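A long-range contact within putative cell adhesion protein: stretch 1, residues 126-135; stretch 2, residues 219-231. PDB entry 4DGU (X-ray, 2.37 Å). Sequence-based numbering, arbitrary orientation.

Stretch 1, residues 126-135: KRMTVPVIIL
Stretch 2 219-231: DLKAGSTLSVRLS

Two neighbouring strands, 130-135 and the strand ending at Leu 230, run parallel (axes 4.7 Å apart, 19° between directions) and bury 810 Å² between the stretches. Val 132 pairs with Leu 226, Ile 133 with Ser 227, Ile 134 with Val 228 and Leu 135 with Arg 229, CA-CA 4.8-5.0 Å, with extended backbones (phi -100 to -123°, psi 101 to 152°). The ladder of backbone hydrogen bonds runs Leu 226 N to Pro 131 O (3.0 Å), Ile 133 N to Leu 226 O (2.9 Å), Val 228 N to Ile 133 O (2.8 Å), Leu 135 N to Val 228 O (2.7 Å) and Leu 230 N to Leu 135 O (3.0 Å), all nearly straight. Pro 131, lacking an amide hydrogen, contributes its carbonyl; its CD lies 3.2 Å from Ser 224 O.

One face carries Val 132, Ile 134, Leu 226 and Val 228. Val 132, at t, has both methyls in contact across the strands: CG1 4.0 Å from Val 228 CG2 (t), CG2 4.2 Å from Leu 226 CB (t, p). Ile 134 (m, t) brings CG2 to 3.7 Å from Leu 230 CD1 (m, t). On the other face, Ile 133 (p, t) places CG1 4.0 Å from Ser 227 CB (p), and Leu 135 (m, t) reaches the same CB with CD1 at 3.9 Å; Ser 227 OG is hydrogen-bonded elsewhere in the structure.

Before the ladder, a type II turn spans Lys 221 to Ser 224. Gly 223 (92/-8), where a CB would jam against the preceding carbonyl, donates N to Arg 127 O (2.9 Å, bent to 131°). Ser 224 (m) accepts Lys 221 N at OG, 3.3 Å. Val 130, at t, straddles two leucines, CG2 3.9 Å from Leu 220 CB and CG1 4.2 Å from Leu 226 CB; selenomethionine Met 128 (m, m, m) curls CE to 3.7 Å from Ala 222 CB.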

# COMPACT_ATOMS: atom_id res chain seq x y z
N LYS A 126 -25.65 -0.03 -4.23
CA LYS A 126 -24.24 0.01 -4.54
C LYS A 126 -24.06 0.97 -5.73
O LYS A 126 -24.91 0.95 -6.62
CB LYS A 126 -23.73 -1.40 -4.94
CG LYS A 126 -23.77 -2.46 -3.86
CD LYS A 126 -23.32 -3.81 -4.42
CE LYS A 126 -23.31 -4.92 -3.38
NZ LYS A 126 -23.09 -6.24 -4.04
N ARG A 127 -22.98 1.80 -5.78
CA ARG A 127 -22.66 2.61 -6.97
C ARG A 127 -21.72 1.72 -7.80
O ARG A 127 -20.67 1.32 -7.28
CB ARG A 127 -22.06 3.98 -6.62
CG ARG A 127 -21.78 4.88 -7.84
CD ARG A 127 -21.50 6.32 -7.46
NE ARG A 127 -22.72 7.05 -7.10
CZ ARG A 127 -23.08 7.38 -5.85
NH1 ARG A 127 -22.30 7.09 -4.83
NH2 ARG A 127 -24.21 8.03 -5.63
N MSE A 128 -22.14 1.34 -9.03
CA MSE A 128 -21.41 0.41 -9.92
C MSE A 128 -20.38 1.12 -10.79
O MSE A 128 -19.44 0.48 -11.29
CB MSE A 128 -22.37 -0.42 -10.79
CG MSE A 128 -23.58 -0.99 -10.03
SE MSE A 128 -23.11 -1.91 -8.37
CE MSE A 128 -22.05 -3.45 -9.08
N THR A 129 -20.57 2.45 -10.97
CA THR A 129 -19.64 3.35 -11.66
C THR A 129 -18.73 4.01 -10.60
O THR A 129 -18.96 3.82 -9.39
CB THR A 129 -20.40 4.36 -12.51
OG1 THR A 129 -21.41 4.94 -11.68
CG2 THR A 129 -21.03 3.73 -13.77
N VAL A 130 -17.71 4.78 -11.04
CA VAL A 130 -16.71 5.38 -10.16
C VAL A 130 -16.78 6.93 -10.25
O VAL A 130 -16.38 7.47 -11.27
CB VAL A 130 -15.27 4.83 -10.47
CG1 VAL A 130 -14.20 5.44 -9.56
CG2 VAL A 130 -15.23 3.29 -10.39
N PRO A 131 -17.29 7.66 -9.22
CA PRO A 131 -17.29 9.13 -9.30
C PRO A 131 -15.88 9.71 -9.26
O PRO A 131 -14.95 9.13 -8.68
CB PRO A 131 -18.08 9.58 -8.06
CG PRO A 131 -18.63 8.38 -7.44
CD PRO A 131 -17.85 7.20 -7.93
N VAL A 132 -15.73 10.86 -9.91
CA VAL A 132 -14.46 11.58 -9.99
C VAL A 132 -14.65 12.95 -9.34
O VAL A 132 -15.54 13.71 -9.72
CB VAL A 132 -13.93 11.71 -11.46
CG1 VAL A 132 -12.52 12.29 -11.47
CG2 VAL A 132 -13.97 10.36 -12.18
N ILE A 133 -13.79 13.27 -8.34
CA ILE A 133 -13.85 14.57 -7.67
C ILE A 133 -12.55 15.33 -7.90
O ILE A 133 -11.47 14.74 -7.83
CB ILE A 133 -14.21 14.49 -6.16
CG1 ILE A 133 -13.18 13.67 -5.35
CG2 ILE A 133 -15.63 13.95 -5.98
CD1 ILE A 133 -13.35 13.80 -3.86
N ILE A 134 -12.66 16.63 -8.18
CA ILE A 134 -11.52 17.53 -8.37
C ILE A 134 -11.30 18.29 -7.07
O ILE A 134 -12.19 19.01 -6.60
CB ILE A 134 -11.61 18.51 -9.58
CG1 ILE A 134 -12.14 17.81 -10.85
CG2 ILE A 134 -10.24 19.21 -9.84
CD1 ILE A 134 -12.60 18.81 -11.97
N LEU A 135 -10.10 18.15 -6.51
CA LEU A 135 -9.75 18.81 -5.26
C LEU A 135 -8.53 19.69 -5.42
O LEU A 135 -7.66 19.42 -6.25
CB LEU A 135 -9.51 17.77 -4.13
CG LEU A 135 -10.54 16.65 -3.98
CD1 LEU A 135 -9.96 15.47 -3.25
CD2 LEU A 135 -11.81 17.16 -3.33
N ASP A 219 -7.08 -0.45 -9.21
CA ASP A 219 -7.96 -1.42 -9.85
C ASP A 219 -9.38 -1.10 -9.39
O ASP A 219 -9.88 -1.70 -8.43
CB ASP A 219 -7.51 -2.86 -9.50
CG ASP A 219 -8.09 -3.97 -10.38
OD1 ASP A 219 -8.72 -3.65 -11.43
OD2 ASP A 219 -7.91 -5.16 -10.03
N LEU A 220 -9.99 -0.09 -10.03
CA LEU A 220 -11.28 0.47 -9.64
C LEU A 220 -12.42 -0.52 -9.81
O LEU A 220 -12.45 -1.28 -10.78
CB LEU A 220 -11.60 1.74 -10.43
CG LEU A 220 -10.53 2.88 -10.39
CD1 LEU A 220 -10.82 3.89 -11.49
CD2 LEU A 220 -10.44 3.56 -9.02
N LYS A 221 -13.34 -0.52 -8.84
CA LYS A 221 -14.51 -1.38 -8.81
C LYS A 221 -15.72 -0.57 -8.28
O LYS A 221 -15.59 0.63 -8.05
CB LYS A 221 -14.24 -2.62 -7.92
CG LYS A 221 -13.10 -3.54 -8.36
CD LYS A 221 -13.44 -4.40 -9.56
CE LYS A 221 -12.22 -5.08 -10.14
NZ LYS A 221 -11.74 -6.19 -9.29
N ALA A 222 -16.88 -1.21 -8.12
CA ALA A 222 -18.06 -0.59 -7.55
C ALA A 222 -17.73 -0.10 -6.13
O ALA A 222 -17.03 -0.80 -5.37
CB ALA A 222 -19.21 -1.59 -7.51
N GLY A 223 -18.19 1.11 -5.84
CA GLY A 223 -17.97 1.76 -4.54
C GLY A 223 -16.73 2.63 -4.50
O GLY A 223 -16.53 3.32 -3.50
N SER A 224 -15.89 2.58 -5.56
CA SER A 224 -14.63 3.33 -5.66
C SER A 224 -14.85 4.78 -5.94
O SER A 224 -15.85 5.17 -6.57
CB SER A 224 -13.71 2.77 -6.75
OG SER A 224 -13.00 1.59 -6.39
N THR A 225 -13.88 5.58 -5.54
CA THR A 225 -13.87 7.00 -5.82
C THR A 225 -12.50 7.33 -6.34
O THR A 225 -11.51 6.75 -5.90
CB THR A 225 -14.24 7.87 -4.59
OG1 THR A 225 -15.34 7.29 -3.89
CG2 THR A 225 -14.61 9.29 -4.99
N LEU A 226 -12.45 8.26 -7.27
CA LEU A 226 -11.24 8.75 -7.90
C LEU A 226 -11.09 10.22 -7.59
O LEU A 226 -12.03 10.99 -7.74
CB LEU A 226 -11.37 8.51 -9.41
CG LEU A 226 -10.10 8.31 -10.23
CD1 LEU A 226 -9.18 7.17 -9.64
CD2 LEU A 226 -10.47 8.03 -11.68
N SER A 227 -9.93 10.62 -7.09
CA SER A 227 -9.69 12.03 -6.80
C SER A 227 -8.57 12.59 -7.66
O SER A 227 -7.57 11.92 -7.92
CB SER A 227 -9.40 12.27 -5.32
OG SER A 227 -8.23 11.59 -4.90
N VAL A 228 -8.82 13.77 -8.19
CA VAL A 228 -7.85 14.52 -8.96
C VAL A 228 -7.45 15.65 -8.01
O VAL A 228 -8.28 16.49 -7.67
CB VAL A 228 -8.38 15.00 -10.34
CG1 VAL A 228 -7.35 15.85 -11.06
CG2 VAL A 228 -8.81 13.82 -11.20
N ARG A 229 -6.21 15.56 -7.46
CA ARG A 229 -5.65 16.53 -6.50
C ARG A 229 -4.59 17.42 -7.16
O ARG A 229 -3.45 17.01 -7.38
CB ARG A 229 -5.09 15.82 -5.26
CG ARG A 229 -5.20 16.67 -3.99
CD ARG A 229 -5.33 15.82 -2.73
NE ARG A 229 -4.30 14.77 -2.65
CZ ARG A 229 -4.56 13.46 -2.71
NH1 ARG A 229 -5.81 13.02 -2.82
NH2 ARG A 229 -3.56 12.58 -2.65
N LEU A 230 -5.01 18.64 -7.50
CA LEU A 230 -4.20 19.66 -8.17
C LEU A 230 -3.28 20.36 -7.21
O LEU A 230 -3.71 20.74 -6.12
CB LEU A 230 -5.11 20.70 -8.89
CG LEU A 230 -6.32 20.19 -9.66
CD1 LEU A 230 -7.21 21.33 -10.10
CD2 LEU A 230 -5.91 19.33 -10.82
N SER A 231 -2.01 20.53 -7.61
CA SER A 231 -0.98 21.24 -6.85
C SER A 231 0.27 21.44 -7.69
O SER A 231 0.38 20.89 -8.80
CB SER A 231 -0.60 20.51 -5.56
OG SER A 231 0.12 19.32 -5.83